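Local atomic coordinates of ankyrin repeat domain protein (Legionella pneumophila subsp. pneumophila, PDB entry 6MCA), a protein that is a bacterial effector, built of ankyrin repeats and a cysteine protease-like region, that interacts with LARP7 of the host 7SK snRNP complex. Residues Thr87-His93 / Asp113-Arg119; Ala302-Phe307 / Ile325-Leu329; Leu418-His424 / Asn467-Ile471. All coordinates share one frame; numbering follows the deposited sequence.

Interaction 1 of 3, residues Thr87-His93 / Asp113-Arg119. With TLA (L(+)-tartaric acid), chain B.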
# COMPACT_ATOMS: atom_id res chain seq x y z
N THR A 87 -9.56 0.20 -13.53
CA THR A 87 -8.95 0.71 -12.32
C THR A 87 -8.34 2.10 -12.49
O THR A 87 -7.94 2.71 -11.50
CB THR A 87 -7.87 -0.25 -11.82
OG1 THR A 87 -6.69 -0.11 -12.63
CG2 THR A 87 -8.35 -1.69 -11.90
N GLY A 88 -8.26 2.61 -13.72
CA GLY A 88 -7.66 3.89 -13.98
C GLY A 88 -6.19 3.85 -14.33
O GLY A 88 -5.57 4.92 -14.47
N ARG A 89 -5.61 2.66 -14.48
CA ARG A 89 -4.20 2.53 -14.85
C ARG A 89 -4.05 2.80 -16.34
O ARG A 89 -4.46 1.98 -17.17
CB ARG A 89 -3.69 1.14 -14.50
CG ARG A 89 -3.26 0.95 -13.05
CD ARG A 89 -2.31 -0.23 -12.93
NE ARG A 89 -1.96 -0.54 -11.55
CZ ARG A 89 -1.04 -1.43 -11.20
NH1 ARG A 89 -0.37 -2.10 -12.13
NH2 ARG A 89 -0.78 -1.65 -9.92
N THR A 90 -3.47 3.94 -16.69
CA THR A 90 -3.15 4.25 -18.07
C THR A 90 -2.00 3.37 -18.54
O THR A 90 -1.33 2.73 -17.72
CB THR A 90 -2.81 5.73 -18.21
OG1 THR A 90 -1.53 5.99 -17.61
CG2 THR A 90 -3.86 6.60 -17.52
N PRO A 91 -1.75 3.30 -19.85
CA PRO A 91 -0.56 2.58 -20.32
C PRO A 91 0.73 3.07 -19.69
O PRO A 91 1.66 2.27 -19.47
CB PRO A 91 -0.57 2.84 -21.83
CG PRO A 91 -2.01 3.02 -22.16
CD PRO A 91 -2.63 3.69 -20.96
N LEU A 92 0.83 4.36 -19.37
CA LEU A 92 2.01 4.87 -18.69
C LEU A 92 2.14 4.28 -17.29
O LEU A 92 3.25 3.97 -16.85
CB LEU A 92 1.96 6.40 -18.63
CG LEU A 92 3.25 7.08 -18.16
CD1 LEU A 92 4.40 6.75 -19.11
CD2 LEU A 92 3.06 8.58 -18.05
N HIS A 93 1.02 4.12 -16.59
CA HIS A 93 1.04 3.45 -15.29
C HIS A 93 1.65 2.06 -15.41
O HIS A 93 2.50 1.67 -14.61
CB HIS A 93 -0.38 3.36 -14.72
CG HIS A 93 -0.82 4.57 -13.96
ND1 HIS A 93 -1.56 5.58 -14.54
CD2 HIS A 93 -0.64 4.92 -12.67
CE1 HIS A 93 -1.81 6.51 -13.64
NE2 HIS A 93 -1.26 6.14 -12.49
N ASP A 113 0.03 11.20 -20.43
CA ASP A 113 -0.08 12.15 -19.32
C ASP A 113 0.80 11.71 -18.16
O ASP A 113 0.50 10.69 -17.53
CB ASP A 113 -1.53 12.27 -18.88
CG ASP A 113 -1.73 13.30 -17.77
OD1 ASP A 113 -0.79 14.07 -17.49
OD2 ASP A 113 -2.83 13.33 -17.18
N PRO A 114 1.88 12.43 -17.84
CA PRO A 114 2.76 12.00 -16.74
C PRO A 114 2.16 12.20 -15.36
O PRO A 114 2.75 11.74 -14.38
CB PRO A 114 4.01 12.86 -16.93
CG PRO A 114 3.48 14.12 -17.54
CD PRO A 114 2.33 13.71 -18.43
N ASN A 115 1.02 12.88 -15.25
CA ASN A 115 0.37 13.13 -13.97
C ASN A 115 -0.98 12.43 -13.85
O ASN A 115 -1.80 12.81 -13.01
CB ASN A 115 0.22 14.63 -13.73
CG ASN A 115 1.55 15.33 -13.54
OD1 ASN A 115 2.20 15.17 -12.50
ND2 ASN A 115 1.97 16.09 -14.53
N ALA A 116 -1.23 11.43 -14.69
CA ALA A 116 -2.47 10.67 -14.59
C ALA A 116 -2.49 9.88 -13.29
O ALA A 116 -1.46 9.38 -12.83
CB ALA A 116 -2.62 9.73 -15.78
N TYR A 117 -3.67 9.78 -12.68
CA TYR A 117 -3.84 9.03 -11.45
C TYR A 117 -4.98 8.03 -11.63
O TYR A 117 -5.87 8.20 -12.46
CB TYR A 117 -4.11 9.94 -10.25
CG TYR A 117 -5.17 11.00 -10.46
CD1 TYR A 117 -4.88 12.18 -11.12
CD2 TYR A 117 -6.46 10.82 -9.99
CE1 TYR A 117 -5.84 13.16 -11.31
CE2 TYR A 117 -7.43 11.78 -10.17
CZ TYR A 117 -7.12 12.95 -10.84
OH TYR A 117 -8.08 13.91 -11.02
N THR A 118 -4.92 6.96 -10.83
CA THR A 118 -5.87 5.87 -10.93
C THR A 118 -7.16 6.21 -10.18
O THR A 118 -7.34 7.32 -9.66
CB THR A 118 -5.26 4.58 -10.40
OG1 THR A 118 -5.07 4.69 -8.99
CG2 THR A 118 -3.92 4.31 -11.07
N ARG A 119 -8.07 5.23 -10.13
CA ARG A 119 -9.36 5.43 -9.50
C ARG A 119 -9.22 5.81 -8.02
O ARG A 119 -10.05 6.56 -7.49
CB ARG A 119 -10.21 4.16 -9.65
CG ARG A 119 -11.59 4.22 -9.03
CD ARG A 119 -12.33 2.92 -9.29
NE ARG A 119 -11.50 1.76 -8.95
CZ ARG A 119 -11.73 0.53 -9.39
NH1 ARG A 119 -12.76 0.28 -10.18
NH2 ARG A 119 -10.93 -0.46 -9.03
O1 TLA B . -7.57 0.61 -8.54
O11 TLA B . -6.76 2.57 -8.01
C1 TLA B . -6.59 1.41 -8.47
C2 TLA B . -5.21 0.97 -8.94
O2 TLA B . -5.15 -0.43 -8.98
C3 TLA B . -4.15 1.50 -7.98
O3 TLA B . -4.53 1.22 -6.66
C4 TLA B . -2.81 0.84 -8.28
O4 TLA B . -2.28 0.97 -9.42
O41 TLA B . -2.22 0.16 -7.40
O HOH W 1 -6.01 7.68 -15.06
O HOH W 2 -0.89 8.57 -18.66
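R119 and T87 are joined by the one direct backbone hydrogen bond between the segments, R119 N to T87 O at 2.9 Å with an N-H...O angle of 164°. Beside it G88, at a positive phi of 93°, lets the two backbones close to 4.1 Å between its CA and T118 CA, since a CB there would collide with T118 CA and R119 N. Water extends the pairing: one molecule donates to both G88 O and Y117 O, and a second links T90 OG1 to D113 O.

Apolar contacts run along the pair. T118 CG2 sits over one face of the H93 imidazole, 3.8 Å from its centroid and shifted toward the rim. The methyl of T90, CG2, meets A116 CB at 3.8 Å, and L92 CD2 lies against P114 CA at 3.7 Å. Helix 101-109 covers L92 and P114 through L108.

Polar side-chain bonds set the ring's rotation. H93 ND1 is 3.1 Å from T90 OG1, a hydrogen bond in which either may donate, and it also accepts a weak one from T90 N; on its far side NE2 bonds to L122 O. T90 is the N-cap of helix 91-97, and T90-P91-L92-H93 is the TPLH signature of ankyrin repeats.

A tartrate, probably from the crystallisation liquor, spans the segments. R89 NE gives it a 2.6 Å bond to O4, while T118 OG1 reaches O11 at 2.9 Å. With chi1 at 68°, T118 splits its branches, hydroxyl to the ligand and methyl to H93. Y127 and N120 also bind the tartrate, and D97 forms a salt bridge with R89.

With L122 O as partner of NE2 and ND1 accepting from T90 N, the geometry is consistent with a neutral imidazole protonated on NE2, linking the start of the repeat to the chain that follows.

Interaction 2 of 3, residues Ala302-Phe307 / Ile325-Leu329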
# COMPACT_ATOMS: atom_id res chain seq x y z
N ALA A 302 5.46 -30.91 -1.13
CA ALA A 302 4.23 -30.37 -1.71
C ALA A 302 4.31 -28.87 -1.98
O ALA A 302 3.40 -28.33 -2.62
CB ALA A 302 3.05 -30.66 -0.78
N LEU A 303 5.36 -28.20 -1.52
CA LEU A 303 5.53 -26.76 -1.73
C LEU A 303 6.24 -26.56 -3.07
O LEU A 303 7.45 -26.33 -3.15
CB LEU A 303 6.31 -26.16 -0.57
CG LEU A 303 6.44 -24.64 -0.44
CD1 LEU A 303 5.12 -23.96 -0.71
CD2 LEU A 303 6.94 -24.28 0.95
N THR A 304 5.45 -26.64 -4.14
CA THR A 304 5.96 -26.68 -5.51
C THR A 304 5.49 -25.46 -6.29
O THR A 304 4.83 -24.56 -5.76
CB THR A 304 5.52 -27.96 -6.21
OG1 THR A 304 4.09 -28.02 -6.25
CG2 THR A 304 6.05 -29.18 -5.49
N ILE A 305 5.84 -25.46 -7.58
CA ILE A 305 5.37 -24.41 -8.49
C ILE A 305 3.85 -24.41 -8.56
O ILE A 305 3.20 -23.36 -8.50
CB ILE A 305 5.99 -24.60 -9.89
CG1 ILE A 305 7.50 -24.45 -9.82
CG2 ILE A 305 5.40 -23.60 -10.87
CD1 ILE A 305 7.91 -23.11 -9.32
N ASN A 306 3.26 -25.60 -8.70
CA ASN A 306 1.81 -25.70 -8.78
C ASN A 306 1.14 -25.21 -7.51
O ASN A 306 0.05 -24.63 -7.56
CB ASN A 306 1.40 -27.15 -9.08
CG ASN A 306 2.19 -27.74 -10.24
OD1 ASN A 306 3.35 -28.12 -10.08
ND2 ASN A 306 1.56 -27.80 -11.41
N PHE A 307 1.77 -25.43 -6.35
CA PHE A 307 1.24 -24.90 -5.11
C PHE A 307 1.21 -23.37 -5.13
O PHE A 307 0.19 -22.76 -4.79
CB PHE A 307 2.06 -25.40 -3.92
CG PHE A 307 1.57 -24.89 -2.59
CD1 PHE A 307 2.02 -23.69 -2.07
CD2 PHE A 307 0.65 -25.62 -1.86
CE1 PHE A 307 1.57 -23.23 -0.85
CE2 PHE A 307 0.19 -25.16 -0.63
CZ PHE A 307 0.65 -23.96 -0.13
N ILE A 325 -4.43 -26.26 2.57
CA ILE A 325 -2.98 -26.10 2.60
C ILE A 325 -2.38 -26.79 3.82
O ILE A 325 -1.26 -27.32 3.75
CB ILE A 325 -2.59 -24.61 2.53
CG1 ILE A 325 -3.11 -23.85 3.75
CG2 ILE A 325 -3.12 -23.98 1.25
CD1 ILE A 325 -2.59 -22.44 3.85
N ASN A 326 -3.10 -26.81 4.94
CA ASN A 326 -2.63 -27.55 6.11
C ASN A 326 -2.45 -29.02 5.79
O ASN A 326 -1.47 -29.64 6.21
CB ASN A 326 -3.61 -27.37 7.27
CG ASN A 326 -3.83 -25.92 7.63
OD1 ASN A 326 -4.47 -25.18 6.89
ND2 ASN A 326 -3.31 -25.51 8.78
N GLN A 327 -3.39 -29.60 5.04
CA GLN A 327 -3.30 -31.01 4.69
C GLN A 327 -2.22 -31.25 3.64
O GLN A 327 -1.48 -32.24 3.71
CB GLN A 327 -4.65 -31.51 4.18
CG GLN A 327 -4.60 -32.85 3.49
CD GLN A 327 -5.56 -33.86 4.10
OE1 GLN A 327 -6.20 -33.58 5.11
NE2 GLN A 327 -5.66 -35.03 3.48
N GLN A 328 -2.10 -30.35 2.66
CA GLN A 328 -1.13 -30.55 1.58
C GLN A 328 0.30 -30.43 2.10
O GLN A 328 1.15 -31.26 1.78
CB GLN A 328 -1.39 -29.55 0.45
CG GLN A 328 -2.69 -29.80 -0.30
CD GLN A 328 -2.95 -28.75 -1.37
OE1 GLN A 328 -2.05 -28.03 -1.79
NE2 GLN A 328 -4.20 -28.67 -1.82
N LEU A 329 0.57 -29.41 2.91
CA LEU A 329 1.91 -29.20 3.44
C LEU A 329 2.19 -29.98 4.71
O LEU A 329 3.34 -30.02 5.16
CB LEU A 329 2.15 -27.70 3.70
CG LEU A 329 1.90 -26.74 2.55
CD1 LEU A 329 2.19 -25.31 2.97
CD2 LEU A 329 2.72 -27.12 1.33
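F307 and L329 bury the most surface here, and their side chains meet at about a right angle. F307 CG lies anti to the backbone N (chi1 -180°), which carries the ring from the first turn of helix 305-312 across to helix 318-329. L329 CD2 rests over one face of that ring, 4.1 Å from the centroid and displaced toward the rim, a CH-pi contact. The other branch of the leucine, CD1, touches F307 CZ at 3.7 Å. I325, one turn earlier, adds its CG2 obliquely at 4.0 Å from F307 CE2. At the ring edge Q328 OE1 approaches F307 CD2 to 3.6 Å, its amide turned 81° from the ring plane.

A302 is the third major contributor. Its CB presses against the backbone oxygen of Q328 and lies 4.1 Å from L329 CD2, so that a single methyl of L329 is shared by A302, L303 and F307. The chain then bends through an inverse gamma turn centred on L303, and T304 N-caps the new helix with a weak bond from F307 N to T304 OG1.

W277 and F270 of the sheet touch I325, and W277 also touches L329. The arrangement is a helical hairpin laid on an antiparallel sheet, filling the connection between neighbouring strands 292-297 and 331-337.

Interaction 3 of 3, residues Leu418-His424 / Asn467-Ile471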
# COMPACT_ATOMS: atom_id res chain seq x y z
N LEU A 418 -5.66 14.71 15.05
CA LEU A 418 -5.91 15.24 16.38
C LEU A 418 -7.26 14.78 16.92
O LEU A 418 -7.37 14.35 18.08
CB LEU A 418 -5.85 16.77 16.35
CG LEU A 418 -6.31 17.53 17.60
CD1 LEU A 418 -5.43 17.18 18.79
CD2 LEU A 418 -6.31 19.03 17.34
N PHE A 419 -8.31 14.85 16.10
CA PHE A 419 -9.65 14.55 16.59
C PHE A 419 -9.85 13.05 16.79
O PHE A 419 -10.43 12.63 17.80
CB PHE A 419 -10.70 15.10 15.63
CG PHE A 419 -12.10 15.01 16.16
CD1 PHE A 419 -12.54 15.86 17.16
CD2 PHE A 419 -12.99 14.07 15.65
CE1 PHE A 419 -13.84 15.77 17.65
CE2 PHE A 419 -14.28 13.98 16.13
CZ PHE A 419 -14.71 14.83 17.13
N GLN A 420 -9.37 12.22 15.85
CA GLN A 420 -9.71 10.81 15.90
C GLN A 420 -8.73 9.97 16.71
O GLN A 420 -9.15 8.99 17.34
CB GLN A 420 -9.78 10.24 14.47
CG GLN A 420 -10.78 10.94 13.56
CD GLN A 420 -11.05 10.16 12.29
OE1 GLN A 420 -11.11 8.93 12.31
NE2 GLN A 420 -11.21 10.87 11.18
N ALA A 421 -7.44 10.31 16.73
CA ALA A 421 -6.42 9.39 17.21
C ALA A 421 -5.74 9.82 18.50
O ALA A 421 -4.90 9.07 19.02
CB ALA A 421 -5.36 9.18 16.12
N CYS A 422 -6.06 10.99 19.05
CA CYS A 422 -5.38 11.51 20.23
C CYS A 422 -6.31 11.46 21.43
O CYS A 422 -7.37 12.10 21.43
CB CYS A 422 -4.88 12.94 19.99
SG CYS A 422 -3.53 13.07 18.79
N ASP A 423 -5.91 10.72 22.46
CA ASP A 423 -6.62 10.66 23.73
C ASP A 423 -5.93 11.56 24.74
O ASP A 423 -4.70 11.58 24.84
CB ASP A 423 -6.68 9.22 24.26
CG ASP A 423 -7.33 8.26 23.29
OD1 ASP A 423 -8.16 8.71 22.46
OD2 ASP A 423 -7.03 7.05 23.35
N HIS A 424 -6.74 12.31 25.50
CA HIS A 424 -6.20 13.31 26.42
C HIS A 424 -5.44 12.70 27.59
O HIS A 424 -4.76 13.45 28.31
CB HIS A 424 -7.33 14.20 26.94
CG HIS A 424 -7.94 13.71 28.22
ND1 HIS A 424 -8.85 12.68 28.27
CD2 HIS A 424 -7.77 14.13 29.50
CE1 HIS A 424 -9.21 12.47 29.52
NE2 HIS A 424 -8.57 13.34 30.29
N ASN A 467 -13.23 14.85 24.53
CA ASN A 467 -11.80 14.59 24.55
C ASN A 467 -11.02 15.73 23.90
O ASN A 467 -9.93 16.09 24.36
CB ASN A 467 -11.49 13.26 23.85
CG ASN A 467 -10.01 13.02 23.69
OD1 ASN A 467 -9.35 12.50 24.59
ND2 ASN A 467 -9.47 13.38 22.52
N LEU A 468 -11.57 16.31 22.83
CA LEU A 468 -10.92 17.44 22.17
C LEU A 468 -10.88 18.66 23.07
O LEU A 468 -9.86 19.37 23.12
CB LEU A 468 -11.63 17.76 20.86
CG LEU A 468 -11.27 19.09 20.19
CD1 LEU A 468 -9.85 19.06 19.65
CD2 LEU A 468 -12.27 19.42 19.09
N LEU A 469 -11.98 18.95 23.77
CA LEU A 469 -11.98 20.05 24.73
C LEU A 469 -10.94 19.83 25.82
O LEU A 469 -10.19 20.75 26.18
CB LEU A 469 -13.37 20.21 25.34
CG LEU A 469 -14.46 20.76 24.41
CD1 LEU A 469 -15.83 20.65 25.07
CD2 LEU A 469 -14.16 22.20 24.04
N LYS A 470 -10.87 18.61 26.35
CA LYS A 470 -9.87 18.29 27.36
C LYS A 470 -8.46 18.52 26.81
O LYS A 470 -7.63 19.17 27.47
CB LYS A 470 -10.03 16.85 27.83
CG LYS A 470 -11.33 16.58 28.58
CD LYS A 470 -11.12 15.58 29.70
CE LYS A 470 -12.13 14.44 29.62
NZ LYS A 470 -13.53 14.94 29.69
N ILE A 471 -8.18 18.02 25.61
CA ILE A 471 -6.87 18.18 25.00
C ILE A 471 -6.53 19.66 24.85
O ILE A 471 -5.42 20.09 25.17
CB ILE A 471 -6.81 17.45 23.64
CG1 ILE A 471 -6.72 15.94 23.84
CG2 ILE A 471 -5.63 17.95 22.81
CD1 ILE A 471 -6.61 15.16 22.55
O HOH W 3 -10.73 13.82 20.44
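F419, still helical, has its CA 6.4 Å from that of L468; C422 and D423 then run extended along helix 463-474, and the CA atoms of H424 and I471 come within 5.1 Å. N467 grips the chain at C422 and H424 with both ends of its amide. ND2 donates to C422 O at 2.7 Å, tilted 26° from the amide plane, while OD1 receives H424 N on a lone pair at 2.8 Å. The CG of N467 is anti to its own backbone N (chi1 173°), which brings the amide to the chain; a water also connects ND2 to F419 O.

These segments belong to the C-terminal all-helical part of the protein, where helices 427-440 and 447-458 complete the packing round L418 and L468.

I471 CD1 lies 3.8 Å from C422 CB, and its CG2 branch meets L418 CD1 at 4.1 Å. The ring of F419 takes L468 CD2 at its edge, and Y452 and Y456 meet the same ring. Farther along, the bent chain of K470 lays CD over one face of the H424 imidazole, 3.6 Å from the centroid, while its NZ bonds to N466 OD1.

Overall arrangement
Followed from the N terminus, the three contacts come in series: each closes its own loop before the next opens. Interaction 1 brings the ends of a predicted ankyrin repeat together round helices 91-97 and 101-109. Interaction 2 closes the shortest loop, joining the start of helix 305-312 to the end of helix 318-329, in the connection from strand 292-297 to strand 331-337. Interaction 3 spans the longest loop, folding helix 463-474 back onto the chain leaving helix 404-421, with helices 427-440 and 447-458 in between. Interactions 2 and 3 lie on opposite sides of the chain's centre, their centres 49 Å apart. Interaction 1 touches neither; its nearest atoms are about 22 Å and 19 Å from theirs.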